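Local coordinates for sensor protein (Bacteroides thetaiotaomicron, PDB 2X7X) that binds fructose in its periplasmic domain, the sensing part of a hybrid two-component system that probably acts as a histidine kinase and transcription regulator, at residues A169-P174 and N196-P201; K101-I106 and K263-E268; I113-G118 and M151-K156; N71-M76 and G139-M144. One frame throughout, in Å; residues are numbered along the deposited sequence.

How the contacts relate
The chain has the two-lobed fold of a type I periplasmic binding protein, with fructose between the lobes. Contact 2 lies in the lobe built on the parallel sheet, where it joins strand 104-108 to the start of strand 268-271. Contacts 1 and 3 lie in the other lobe. Contact 4 runs between the lobes. Contacts 3 and 4 share helix 141-155, and their centres are about 20 Å apart. Contacts 1 and 4 both reach the sugar and touch each other through W170 and S140. Along the chain, contacts 4 and 3 close before contact 1 opens. Contacts 1 and 3 are nested in the loop closed by contact 2. The sugar site thus draws on distant parts of the sequence.

Contact 1: A169-P174 and N196-P201; sequences AWERGP and NDRIAP. With FRU (beta-D-fructofuranose), chain E.
R198 and E171 form a salt bridge with two bonds. The arginine presents its side: NE reaches E171 OE2 at 3.0 Å and NH2 reaches E171 OE1 at 3.0 Å. Both oxygens lie near the guanidinium plane. OE2 is met on its syn side but 31° out of the carboxylate plane, and NH2 stands above that plane at OE1. The bend at chi3 (-51°) places R198 NE beside the acid. R198 NH2 also donates to fructose O2 at 2.7 Å, so the acid probably helps to position a sugar-binding group.

N196 supplies the other polar links. N196 ND2 donates to W170 O at 3.0 Å. The same N196 ND2 donates to fructose O3 at 2.8 Å. Its OD1 accepts a nearly straight bond from I199 N at 2.7 Å, an Asx motif at the start of helix 199-209. The two segments are loop-to-helix junctions that line the fructose site of this periplasmic binding protein lobe. D17, D94 and D222 are among the residues that also bond the sugar.

The remaining contacts are made through carbon atoms. I199 CD1 lies 3.6 Å from W170 CA. Fructose C6 sits over one face of the indole, 3.8 Å from W170 CH2, and P201 CB lies over one face of the R172 guanidinium.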
loop_
_atom_site.group_PDB
_atom_site.type_symbol
_atom_site.label_atom_id
_atom_site.label_comp_id
_atom_site.label_asym_id
_atom_site.label_seq_id
_atom_site.Cartn_x
_atom_site.Cartn_y
_atom_site.Cartn_z
ATOM N N ALA A 169 -14.084 -3.724 -26.139
ATOM C CA ALA A 169 -13.829 -5.134 -25.827
ATOM C C ALA A 169 -12.685 -5.335 -24.815
ATOM O O ALA A 169 -11.916 -6.280 -24.923
ATOM C CB ALA A 169 -13.573 -5.922 -27.124
ATOM N N TRP A 170 -12.594 -4.445 -23.832
ATOM C CA TRP A 170 -11.601 -4.544 -22.751
ATOM C C TRP A 170 -10.157 -4.304 -23.183
ATOM O O TRP A 170 -9.244 -4.458 -22.387
ATOM C CB TRP A 170 -11.696 -5.890 -22.018
ATOM C CG TRP A 170 -13.033 -6.130 -21.380
ATOM C CD1 TRP A 170 -13.929 -7.104 -21.707
ATOM C CD2 TRP A 170 -13.626 -5.384 -20.299
ATOM N NE1 TRP A 170 -15.038 -7.020 -20.903
ATOM C CE2 TRP A 170 -14.886 -5.969 -20.034
ATOM C CE3 TRP A 170 -13.219 -4.277 -19.539
ATOM C CZ2 TRP A 170 -15.754 -5.483 -19.033
ATOM C CZ3 TRP A 170 -14.080 -3.795 -18.538
ATOM C CH2 TRP A 170 -15.334 -4.406 -18.296
ATOM N N GLU A 171 -9.936 -3.916 -24.425
ATOM C CA GLU A 171 -8.584 -3.956 -24.938
ATOM C C GLU A 171 -8.101 -2.643 -25.500
ATOM O O GLU A 171 -8.905 -1.812 -25.904
ATOM C CB GLU A 171 -8.420 -5.087 -25.955
ATOM C CG GLU A 171 -8.627 -6.514 -25.424
ATOM C CD GLU A 171 -7.946 -6.807 -24.105
ATOM O OE1 GLU A 171 -8.575 -7.494 -23.274
ATOM O OE2 GLU A 171 -6.785 -6.386 -23.882
ATOM N N ARG A 172 -6.781 -2.475 -25.511
ATOM C CA ARG A 172 -6.112 -1.242 -25.963
ATOM C C ARG A 172 -6.230 -0.998 -27.474
ATOM O O ARG A 172 -6.407 0.125 -27.912
ATOM C CB ARG A 172 -4.651 -1.248 -25.468
ATOM C CG ARG A 172 -3.566 -1.161 -26.513
ATOM C CD ARG A 172 -2.899 0.193 -26.551
ATOM N NE ARG A 172 -1.900 0.296 -25.497
ATOM C CZ ARG A 172 -0.945 1.227 -25.442
ATOM N NH1 ARG A 172 -0.833 2.153 -26.399
ATOM N NH2 ARG A 172 -0.097 1.223 -24.418
ATOM N N GLY A 173 -6.158 -2.074 -28.251
ATOM C CA GLY A 173 -6.306 -2.020 -29.695
ATOM C C GLY A 173 -7.552 -1.304 -30.167
ATOM O O GLY A 173 -7.442 -0.255 -30.777
ATOM N N PRO A 174 -8.745 -1.868 -29.901
ATOM C CA PRO A 174 -9.999 -1.200 -30.298
ATOM C C PRO A 174 -10.178 0.187 -29.671
ATOM O O PRO A 174 -10.747 1.090 -30.299
ATOM C CB PRO A 174 -11.079 -2.168 -29.799
ATOM C CG PRO A 174 -10.406 -3.501 -29.780
ATOM C CD PRO A 174 -9.004 -3.207 -29.338
ATOM N N ASN A 196 -11.330 -0.108 -18.503
ATOM C CA ASN A 196 -10.167 -0.636 -17.797
ATOM C C ASN A 196 -8.870 0.082 -18.119
ATOM O O ASN A 196 -8.835 0.960 -18.984
ATOM C CB ASN A 196 -10.034 -2.162 -17.933
ATOM C CG ASN A 196 -9.522 -2.611 -19.305
ATOM O OD1 ASN A 196 -9.274 -1.810 -20.229
ATOM N ND2 ASN A 196 -9.355 -3.921 -19.436
ATOM N N ASP A 197 -7.810 -0.319 -17.420
ATOM C CA ASP A 197 -6.484 0.290 -17.537
ATOM C C ASP A 197 -5.728 -0.222 -18.743
ATOM O O ASP A 197 -4.537 0.051 -18.866
ATOM C CB ASP A 197 -5.648 0.001 -16.288
ATOM C CG ASP A 197 -6.215 0.634 -15.035
ATOM O OD1 ASP A 197 -6.995 1.608 -15.121
ATOM O OD2 ASP A 197 -5.871 0.158 -13.941
ATOM N N ARG A 198 -6.387 -0.997 -19.604
ATOM C CA ARG A 198 -5.807 -1.375 -20.892
ATOM C C ARG A 198 -6.453 -0.524 -22.002
ATOM O O ARG A 198 -5.776 -0.045 -22.915
ATOM C CB ARG A 198 -5.980 -2.864 -21.165
ATOM C CG ARG A 198 -5.125 -3.778 -20.266
ATOM C CD ARG A 198 -5.125 -5.265 -20.738
ATOM N NE ARG A 198 -6.475 -5.828 -20.972
ATOM C CZ ARG A 198 -7.323 -6.198 -20.010
ATOM N NH1 ARG A 198 -7.009 -6.062 -18.721
ATOM N NH2 ARG A 198 -8.507 -6.687 -20.347
ATOM N N ILE A 199 -7.766 -0.317 -21.905
ATOM C CA ILE A 199 -8.437 0.660 -22.745
ATOM C C ILE A 199 -7.773 2.046 -22.594
ATOM O O ILE A 199 -7.478 2.723 -23.590
ATOM C CB ILE A 199 -9.954 0.701 -22.435
ATOM C CG1 ILE A 199 -10.620 -0.588 -22.934
ATOM C CG2 ILE A 199 -10.616 1.876 -23.083
ATOM C CD1 ILE A 199 -11.927 -0.950 -22.253
ATOM N N ALA A 200 -7.502 2.436 -21.355
ATOM C CA ALA A 200 -7.055 3.802 -21.049
ATOM C C ALA A 200 -5.798 4.286 -21.794
ATOM O O ALA A 200 -5.844 5.329 -22.445
ATOM C CB ALA A 200 -6.930 4.009 -19.544
ATOM N N PRO A 201 -4.681 3.536 -21.719
ATOM C CA PRO A 201 -3.489 4.010 -22.462
ATOM C C PRO A 201 -3.685 4.083 -23.988
ATOM O O PRO A 201 -2.977 4.833 -24.674
ATOM C CB PRO A 201 -2.398 2.991 -22.108
ATOM C CG PRO A 201 -3.114 1.826 -21.471
ATOM C CD PRO A 201 -4.418 2.312 -20.942
HETATM C C1 FRU E . -9.544 -8.613 -16.805
HETATM C C2 FRU E . -10.526 -7.506 -17.146
HETATM C C3 FRU E . -10.280 -6.245 -16.322
HETATM C C4 FRU E . -11.692 -5.769 -16.039
HETATM C C5 FRU E . -12.405 -7.094 -15.804
HETATM C C6 FRU E . -13.918 -7.066 -16.012
HETATM O O1 FRU E . -9.576 -9.612 -17.821
HETATM O O2 FRU E . -10.459 -7.258 -18.554
HETATM O O3 FRU E . -9.463 -5.281 -17.002
HETATM O O4 FRU E . -11.765 -4.878 -14.920
HETATM O O5 FRU E . -11.834 -7.946 -16.801
HETATM O O6 FRU E . -14.477 -8.341 -15.638
#

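Contact 2: K101-I106 and K263-E268; sequences KYTAYI and KPYPKE
E268 lays its CG against the edge of the Y105 ring, 3.8 Å from CD2 and near the ring plane. The carboxylate is turned almost square to that ring, with 85° between the planes. Both side chains leave the same face of the sheet. In Y105, CG is anti to the backbone N (chi1 172°) and lies beside the carbonyl carbon.

The backbones pair beside them. Y105 N donates to K267 O at 2.8 Å, and the bond is nearly straight. E268 CA makes a CH...O contact with Y105 O at 3.5 Å, and A104 CA makes another with K267 O. Y105 and E268 form a parallel bridge, where strand 268-271 joins the edge of the parallel sheet beside strand 104-108. T269 continues the backbone bonding to Y105. A water donates to Y105 O at 2.7 Å and to P266 O at 3.0 Å, linking the two segments beside the Y105-E268 bridge.

Farther out, the side chains of T103 and Y265 cross at about a right angle, and T103 CG2 meets Y265 OH at 3.6 Å. T103 OG1 is turned to V90 N instead. I259 of helix 249-260 touches both residues.

The polar grip is therefore made by main chain and water, while the side chains meet mostly through carbon.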
loop_
_atom_site.group_PDB
_atom_site.type_symbol
_atom_site.label_atom_id
_atom_site.label_comp_id
_atom_site.label_asym_id
_atom_site.label_seq_id
_atom_site.Cartn_x
_atom_site.Cartn_y
_atom_site.Cartn_z
ATOM N N LYS A 101 -28.851 -19.807 -10.570
ATOM C CA LYS A 101 -28.469 -21.199 -10.503
ATOM C C LYS A 101 -26.954 -21.302 -10.430
ATOM O O LYS A 101 -26.280 -21.606 -11.418
ATOM C CB LYS A 101 -29.093 -21.984 -11.666
ATOM C CG LYS A 101 -30.627 -22.151 -11.508
ATOM C CD LYS A 101 -31.284 -22.880 -12.704
ATOM C CE LYS A 101 -32.728 -23.287 -12.406
ATOM N NZ LYS A 101 -33.536 -22.107 -11.962
ATOM N N TYR A 102 -26.444 -21.016 -9.234
ATOM C CA TYR A 102 -25.014 -21.032 -8.912
ATOM C C TYR A 102 -24.908 -21.168 -7.394
ATOM O O TYR A 102 -25.867 -20.897 -6.674
ATOM C CB TYR A 102 -24.298 -19.749 -9.419
ATOM C CG TYR A 102 -24.814 -18.460 -8.805
ATOM C CD1 TYR A 102 -24.377 -18.049 -7.541
ATOM C CD2 TYR A 102 -25.750 -17.658 -9.466
ATOM C CE1 TYR A 102 -24.856 -16.875 -6.937
ATOM C CE2 TYR A 102 -26.228 -16.461 -8.873
ATOM C CZ TYR A 102 -25.771 -16.091 -7.601
ATOM O OH TYR A 102 -26.216 -14.946 -6.973
ATOM N N THR A 103 -23.756 -21.579 -6.892
ATOM C CA THR A 103 -23.623 -21.790 -5.452
ATOM C C THR A 103 -23.310 -20.493 -4.689
ATOM O O THR A 103 -23.929 -20.197 -3.658
ATOM C CB THR A 103 -22.548 -22.840 -5.145
ATOM O OG1 THR A 103 -22.690 -23.949 -6.048
ATOM C CG2 THR A 103 -22.664 -23.311 -3.708
ATOM N N ALA A 104 -22.336 -19.732 -5.191
ATOM C CA ALA A 104 -21.922 -18.488 -4.541
ATOM C C ALA A 104 -21.326 -17.481 -5.509
ATOM O O ALA A 104 -20.717 -17.842 -6.518
ATOM C CB ALA A 104 -20.937 -18.775 -3.396
ATOM N N TYR A 105 -21.516 -16.209 -5.186
ATOM C CA TYR A 105 -20.969 -15.110 -5.973
ATOM C C TYR A 105 -19.945 -14.341 -5.150
ATOM O O TYR A 105 -20.181 -14.033 -3.983
ATOM C CB TYR A 105 -22.085 -14.166 -6.444
ATOM C CG TYR A 105 -21.572 -12.907 -7.110
ATOM C CD1 TYR A 105 -20.889 -12.965 -8.333
ATOM C CD2 TYR A 105 -21.744 -11.660 -6.512
ATOM C CE1 TYR A 105 -20.390 -11.810 -8.940
ATOM C CE2 TYR A 105 -21.255 -10.493 -7.118
ATOM C CZ TYR A 105 -20.584 -10.578 -8.331
ATOM O OH TYR A 105 -20.101 -9.428 -8.929
ATOM N N ILE A 106 -18.799 -14.050 -5.758
ATOM C CA ILE A 106 -17.861 -13.089 -5.170
ATOM C C ILE A 106 -17.345 -12.085 -6.204
ATOM O O ILE A 106 -16.986 -12.447 -7.328
ATOM C CB ILE A 106 -16.692 -13.780 -4.447
ATOM C CG1 ILE A 106 -15.834 -12.743 -3.718
ATOM C CG2 ILE A 106 -15.877 -14.606 -5.424
ATOM C CD1 ILE A 106 -14.642 -13.320 -2.974
ATOM N N LYS A 263 -18.149 -26.236 5.542
ATOM C CA LYS A 263 -18.183 -25.108 6.489
ATOM C C LYS A 263 -19.268 -24.125 6.041
ATOM O O LYS A 263 -19.695 -24.171 4.885
ATOM C CB LYS A 263 -16.831 -24.384 6.549
ATOM C CG LYS A 263 -15.849 -24.878 7.610
ATOM C CD LYS A 263 -14.861 -25.879 7.030
ATOM C CE LYS A 263 -13.621 -26.035 7.906
ATOM N NZ LYS A 263 -12.613 -24.963 7.640
ATOM N N PRO A 264 -19.725 -23.229 6.945
ATOM C CA PRO A 264 -20.727 -22.267 6.468
ATOM C C PRO A 264 -20.063 -21.206 5.584
ATOM O O PRO A 264 -18.837 -21.062 5.613
ATOM C CB PRO A 264 -21.279 -21.657 7.766
ATOM C CG PRO A 264 -20.158 -21.776 8.761
ATOM C CD PRO A 264 -19.291 -22.945 8.331
ATOM N N TYR A 265 -20.855 -20.491 4.790
ATOM C CA TYR A 265 -20.314 -19.475 3.881
ATOM C C TYR A 265 -21.368 -18.442 3.528
ATOM O O TYR A 265 -22.568 -18.713 3.652
ATOM C CB TYR A 265 -19.763 -20.112 2.588
ATOM C CG TYR A 265 -20.784 -20.913 1.820
ATOM C CD1 TYR A 265 -20.928 -22.281 2.049
ATOM C CD2 TYR A 265 -21.619 -20.309 0.880
ATOM C CE1 TYR A 265 -21.869 -23.036 1.367
ATOM C CE2 TYR A 265 -22.571 -21.055 0.187
ATOM C CZ TYR A 265 -22.686 -22.428 0.438
ATOM O OH TYR A 265 -23.610 -23.200 -0.233
ATOM N N PRO A 266 -20.924 -17.248 3.087
ATOM C CA PRO A 266 -21.861 -16.317 2.469
ATOM C C PRO A 266 -22.089 -16.713 1.020
ATOM O O PRO A 266 -21.151 -17.097 0.329
ATOM C CB PRO A 266 -21.136 -14.971 2.561
ATOM C CG PRO A 266 -19.679 -15.325 2.571
ATOM C CD PRO A 266 -19.566 -16.679 3.216
ATOM N N LYS A 267 -23.336 -16.645 0.576
ATOM C CA LYS A 267 -23.681 -16.920 -0.816
ATOM C C LYS A 267 -23.271 -15.733 -1.670
ATOM O O LYS A 267 -23.023 -15.873 -2.867
ATOM C CB LYS A 267 -25.179 -17.200 -0.968
ATOM C CG LYS A 267 -26.051 -16.581 0.125
ATOM C CD LYS A 267 -25.996 -17.417 1.415
ATOM C CE LYS A 267 -25.987 -16.519 2.645
ATOM N NZ LYS A 267 -25.385 -17.167 3.856
ATOM N N GLU A 268 -23.188 -14.567 -1.041
ATOM C CA GLU A 268 -22.731 -13.384 -1.735
ATOM C C GLU A 268 -21.676 -12.601 -0.946
ATOM O O GLU A 268 -21.899 -12.198 0.194
ATOM C CB GLU A 268 -23.918 -12.511 -2.119
ATOM C CG GLU A 268 -23.600 -11.554 -3.240
ATOM C CD GLU A 268 -24.790 -11.269 -4.120
ATOM O OE1 GLU A 268 -25.629 -12.182 -4.319
ATOM O OE2 GLU A 268 -24.869 -10.130 -4.620
HETATM O O HOH W 1 -19.754 -15.317 -1.697
#

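Contact 3: I113-G118 and M151-K156; sequences IGRSVG and MAAISK. With K (potassium ion), chain G.
A153 and G118 meet where two helices pack side by side in one lobe of the periplasmic binding protein fold. Helix 110-124 and helix 141-155 run in roughly the same direction here, with a crossing angle of -34°. Their local axes come within 7.5 Å. Small residues make this close approach possible.

The A153 methyl is the main point of contact. CB lies 3.4 Å from R115 O and 4.0 Å from G118 CA. R115 CG lies 4.1 Å from the same methyl, A153 CB. This R115 carbon is anti to the backbone N (chi1 -159°). The chain runs extended as far as NE, and NH2 ends near A152 CB. No hydrogen bond joins the two segments, so the contact is one of van der Waals packing.

I154 works in two directions. Its CG2 touches G118 CA at 3.8 Å, while its carbonyl belongs to a potassium site beside helix 141-155. The carbonyl oxygens of F157 and I160 also bind the ion, together with two waters. I154 O lies 2.7 Å from the potassium.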
loop_
_atom_site.group_PDB
_atom_site.type_symbol
_atom_site.label_atom_id
_atom_site.label_comp_id
_atom_site.label_asym_id
_atom_site.label_seq_id
_atom_site.Cartn_x
_atom_site.Cartn_y
_atom_site.Cartn_z
ATOM N N ILE A 113 -18.740 1.327 -8.854
ATOM C CA ILE A 113 -17.512 1.818 -9.489
ATOM C C ILE A 113 -17.833 2.843 -10.583
ATOM O O ILE A 113 -17.222 3.901 -10.631
ATOM C CB ILE A 113 -16.616 0.666 -9.999
ATOM C CG1 ILE A 113 -16.033 -0.069 -8.808
ATOM C CG2 ILE A 113 -15.483 1.195 -10.846
ATOM C CD1 ILE A 113 -15.441 -1.395 -9.135
ATOM N N GLY A 114 -18.824 2.539 -11.414
ATOM C CA GLY A 114 -19.251 3.451 -12.457
ATOM C C GLY A 114 -19.696 4.754 -11.835
ATOM O O GLY A 114 -19.283 5.848 -12.259
ATOM N N ARG A 115 -20.529 4.627 -10.808
ATOM C CA ARG A 115 -21.034 5.765 -10.064
ATOM C C ARG A 115 -19.881 6.616 -9.568
ATOM O O ARG A 115 -19.850 7.820 -9.828
ATOM C CB ARG A 115 -21.858 5.267 -8.904
ATOM C CG ARG A 115 -22.824 6.264 -8.340
ATOM C CD ARG A 115 -23.019 5.974 -6.850
ATOM N NE ARG A 115 -24.223 6.604 -6.347
ATOM C CZ ARG A 115 -25.448 6.264 -6.736
ATOM N NH1 ARG A 115 -26.509 6.887 -6.225
ATOM N NH2 ARG A 115 -25.605 5.290 -7.633
ATOM N N SER A 116 -18.924 5.985 -8.885
ATOM C CA SER A 116 -17.697 6.646 -8.449
ATOM C C SER A 116 -16.927 7.335 -9.581
ATOM O O SER A 116 -16.375 8.426 -9.387
ATOM C CB SER A 116 -16.767 5.642 -7.799
ATOM O OG SER A 116 -17.290 5.174 -6.597
ATOM N N VAL A 117 -16.856 6.692 -10.746
ATOM C CA VAL A 117 -16.159 7.263 -11.879
ATOM C C VAL A 117 -16.876 8.522 -12.332
ATOM O O VAL A 117 -16.249 9.545 -12.557
ATOM C CB VAL A 117 -16.056 6.272 -13.039
ATOM C CG1 VAL A 117 -15.782 6.995 -14.339
ATOM C CG2 VAL A 117 -14.984 5.286 -12.769
ATOM N N GLY A 118 -18.195 8.450 -12.479
ATOM C CA GLY A 118 -18.977 9.627 -12.851
ATOM C C GLY A 118 -18.830 10.765 -11.854
ATOM O O GLY A 118 -18.688 11.922 -12.262
ATOM N N MET A 151 -23.870 6.547 -15.739
ATOM C CA MET A 151 -25.014 7.338 -16.200
ATOM C C MET A 151 -25.851 7.833 -15.022
ATOM O O MET A 151 -26.360 8.963 -15.043
ATOM C CB MET A 151 -25.896 6.566 -17.185
ATOM C CG MET A 151 -25.244 6.298 -18.552
ATOM S SD MET A 151 -24.468 7.731 -19.358
ATOM C CE MET A 151 -25.808 8.381 -20.352
ATOM N N ALA A 152 -25.965 7.010 -13.982
ATOM C CA ALA A 152 -26.756 7.399 -12.818
ATOM C C ALA A 152 -26.148 8.632 -12.146
ATOM O O ALA A 152 -26.858 9.581 -11.808
ATOM C CB ALA A 152 -26.891 6.237 -11.827
ATOM N N ALA A 153 -24.828 8.604 -11.979
ATOM C CA ALA A 153 -24.084 9.680 -11.350
ATOM C C ALA A 153 -24.182 10.972 -12.135
ATOM O O ALA A 153 -24.500 12.011 -11.568
ATOM C CB ALA A 153 -22.616 9.287 -11.168
ATOM N N ILE A 154 -23.926 10.918 -13.432
ATOM C CA ILE A 154 -23.831 12.157 -14.195
ATOM C C ILE A 154 -25.185 12.735 -14.596
ATOM O O ILE A 154 -25.249 13.827 -15.180
ATOM C CB ILE A 154 -22.882 12.050 -15.416
ATOM C CG1 ILE A 154 -23.503 11.180 -16.504
ATOM C CG2 ILE A 154 -21.503 11.558 -14.988
ATOM C CD1 ILE A 154 -23.058 11.552 -17.907
ATOM N N SER A 155 -26.264 12.019 -14.280
ATOM C CA SER A 155 -27.619 12.543 -14.500
ATOM C C SER A 155 -27.881 13.708 -13.562
ATOM O O SER A 155 -28.616 14.626 -13.907
ATOM C CB SER A 155 -28.691 11.463 -14.323
ATOM O OG SER A 155 -28.583 10.863 -13.044
ATOM N N LYS A 156 -27.260 13.670 -12.384
ATOM C CA LYS A 156 -27.344 14.776 -11.416
ATOM C C LYS A 156 -26.570 16.047 -11.813
ATOM O O LYS A 156 -26.546 17.000 -11.043
ATOM C CB LYS A 156 -26.917 14.315 -10.005
ATOM C CG LYS A 156 -27.800 13.216 -9.403
ATOM C CD LYS A 156 -29.294 13.632 -9.358
ATOM C CE LYS A 156 -30.267 12.443 -9.527
ATOM N NZ LYS A 156 -30.142 11.452 -8.400
HETATM K K K G . -25.984 14.921 -17.544
HETATM O O HOH W 2 -26.362 12.622 -18.872
HETATM O O HOH W 3 -28.406 15.706 -16.016
#

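Contact 4: N71-M76 and G139-M144; sequences NEAAPM and GSTPAM. With FRU (beta-D-fructofuranose), chain E.
A73 N donates to G139 O at 2.9 Å, a nearly straight backbone bond (170°) between the chain entering helix 73-85 and the chain entering helix 141-155. E72 CA adds a CH...O contact to the same oxygen at 3.4 Å.

Side chains pack around this bond. E72 keeps its CB 3.6 Å from G139 O and brings OE2 to 3.4 Å from G139 CA. Its other oxygen, OE1, bonds N48 ND2. The A73 methyl meets T141 CG2 at 3.6 Å. With CG2 anti to the carbonyl carbon, the T141 methyl faces A73, while OG1 takes a bond from K96 N. S140, the N-cap residue of helix 141-155, touches N71 O through CB at 3.4 Å. Its OG is hydrogen-bonded to L137 O.

The two helices belong to different lobes of the binding protein, so the contact spans the cleft. P142, next after T141, places CG 3.4 Å from fructose O6. N71 O also bonds R95 NH1, and R95 binds the sugar. A direct backbone bond and a methyl pair across the cleft are consistent with lobes closed around bound fructose.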
loop_
_atom_site.group_PDB
_atom_site.type_symbol
_atom_site.label_atom_id
_atom_site.label_comp_id
_atom_site.label_asym_id
_atom_site.label_seq_id
_atom_site.Cartn_x
_atom_site.Cartn_y
_atom_site.Cartn_z
ATOM N N ASN A 71 -17.854 -14.856 -19.569
ATOM C CA ASN A 71 -17.420 -13.932 -20.636
ATOM C C ASN A 71 -18.459 -12.905 -21.057
ATOM O O ASN A 71 -18.169 -11.714 -21.133
ATOM C CB ASN A 71 -16.943 -14.706 -21.864
ATOM C CG ASN A 71 -16.370 -13.802 -22.937
ATOM O OD1 ASN A 71 -15.347 -13.164 -22.736
ATOM N ND2 ASN A 71 -17.016 -13.761 -24.090
ATOM N N GLU A 72 -19.654 -13.388 -21.364
ATOM C CA GLU A 72 -20.811 -12.546 -21.567
ATOM C C GLU A 72 -21.912 -13.215 -20.779
ATOM O O GLU A 72 -21.875 -14.425 -20.599
ATOM C CB GLU A 72 -21.177 -12.454 -23.044
ATOM C CG GLU A 72 -20.033 -11.970 -23.911
ATOM C CD GLU A 72 -20.469 -11.474 -25.267
ATOM O OE1 GLU A 72 -19.981 -12.014 -26.280
ATOM O OE2 GLU A 72 -21.296 -10.539 -25.328
ATOM N N ALA A 73 -22.878 -12.433 -20.305
ATOM C CA ALA A 73 -23.900 -12.929 -19.377
ATOM C C ALA A 73 -24.885 -13.916 -19.997
ATOM O O ALA A 73 -25.061 -15.027 -19.492
ATOM C CB ALA A 73 -24.652 -11.764 -18.741
ATOM N N ALA A 74 -25.517 -13.497 -21.087
ATOM C CA ALA A 74 -26.537 -14.292 -21.758
ATOM C C ALA A 74 -26.045 -15.654 -22.294
ATOM O O ALA A 74 -26.596 -16.692 -21.909
ATOM C CB ALA A 74 -27.213 -13.465 -22.877
ATOM N N PRO A 75 -25.005 -15.660 -23.168
ATOM C CA PRO A 75 -24.582 -16.916 -23.779
ATOM C C PRO A 75 -24.071 -17.933 -22.779
ATOM O O PRO A 75 -24.202 -19.128 -23.016
ATOM C CB PRO A 75 -23.451 -16.490 -24.712
ATOM C CG PRO A 75 -23.713 -15.044 -24.986
ATOM C CD PRO A 75 -24.213 -14.524 -23.679
ATOM N N MET A 76 -23.516 -17.483 -21.664
ATOM C CA MET A 76 -22.950 -18.426 -20.713
ATOM C C MET A 76 -23.953 -18.956 -19.687
ATOM O O MET A 76 -23.675 -19.942 -18.993
ATOM C CB MET A 76 -21.739 -17.815 -20.009
ATOM C CG MET A 76 -20.543 -18.767 -19.934
ATOM S SD MET A 76 -19.995 -19.345 -21.574
ATOM C CE MET A 76 -19.859 -17.799 -22.447
ATOM N N GLY A 139 -21.844 -7.274 -23.773
ATOM C CA GLY A 139 -22.621 -8.311 -23.112
ATOM C C GLY A 139 -22.066 -8.825 -21.793
ATOM O O GLY A 139 -22.661 -9.720 -21.192
ATOM N N SER A 140 -20.933 -8.282 -21.339
ATOM C CA SER A 140 -20.375 -8.689 -20.043
ATOM C C SER A 140 -20.994 -7.833 -18.944
ATOM O O SER A 140 -21.293 -6.663 -19.177
ATOM C CB SER A 140 -18.842 -8.579 -20.027
ATOM O OG SER A 140 -18.407 -7.243 -20.238
ATOM N N THR A 141 -21.192 -8.394 -17.754
ATOM C CA THR A 141 -21.885 -7.628 -16.710
ATOM C C THR A 141 -21.073 -6.447 -16.150
ATOM O O THR A 141 -21.674 -5.442 -15.743
ATOM C CB THR A 141 -22.514 -8.501 -15.563
ATOM O OG1 THR A 141 -21.494 -9.152 -14.792
ATOM C CG2 THR A 141 -23.485 -9.535 -16.131
ATOM N N PRO A 142 -19.719 -6.543 -16.141
ATOM C CA PRO A 142 -19.049 -5.330 -15.685
ATOM C C PRO A 142 -19.207 -4.164 -16.666
ATOM O O PRO A 142 -19.483 -3.062 -16.225
ATOM C CB PRO A 142 -17.596 -5.770 -15.509
ATOM C CG PRO A 142 -17.689 -7.234 -15.272
ATOM C CD PRO A 142 -18.794 -7.691 -16.165
ATOM N N ALA A 143 -19.096 -4.394 -17.974
ATOM C CA ALA A 143 -19.311 -3.289 -18.937
ATOM C C ALA A 143 -20.705 -2.651 -18.797
ATOM O O ALA A 143 -20.835 -1.426 -18.825
ATOM C CB ALA A 143 -19.082 -3.740 -20.368
ATOM N N MET A 144 -21.731 -3.487 -18.656
ATOM C CA MET A 144 -23.098 -3.029 -18.469
ATOM C C MET A 144 -23.195 -2.097 -17.264
ATOM O O MET A 144 -23.650 -0.952 -17.383
ATOM C CB MET A 144 -24.039 -4.220 -18.245
ATOM C CG MET A 144 -24.428 -5.000 -19.493
ATOM S SD MET A 144 -25.237 -6.591 -19.103
ATOM C CE MET A 144 -25.222 -7.279 -20.759
HETATM C C1 FRU E . -9.544 -8.613 -16.805
HETATM C C2 FRU E . -10.526 -7.506 -17.146
HETATM C C3 FRU E . -10.280 -6.245 -16.322
HETATM C C4 FRU E . -11.692 -5.769 -16.039
HETATM C C5 FRU E . -12.405 -7.094 -15.804
HETATM C C6 FRU E . -13.918 -7.066 -16.012
HETATM O O1 FRU E . -9.576 -9.612 -17.821
HETATM O O2 FRU E . -10.459 -7.258 -18.554
HETATM O O3 FRU E . -9.463 -5.281 -17.002
HETATM O O4 FRU E . -11.765 -4.878 -14.920
HETATM O O5 FRU E . -11.834 -7.946 -16.801
HETATM O O6 FRU E . -14.477 -8.341 -15.638
#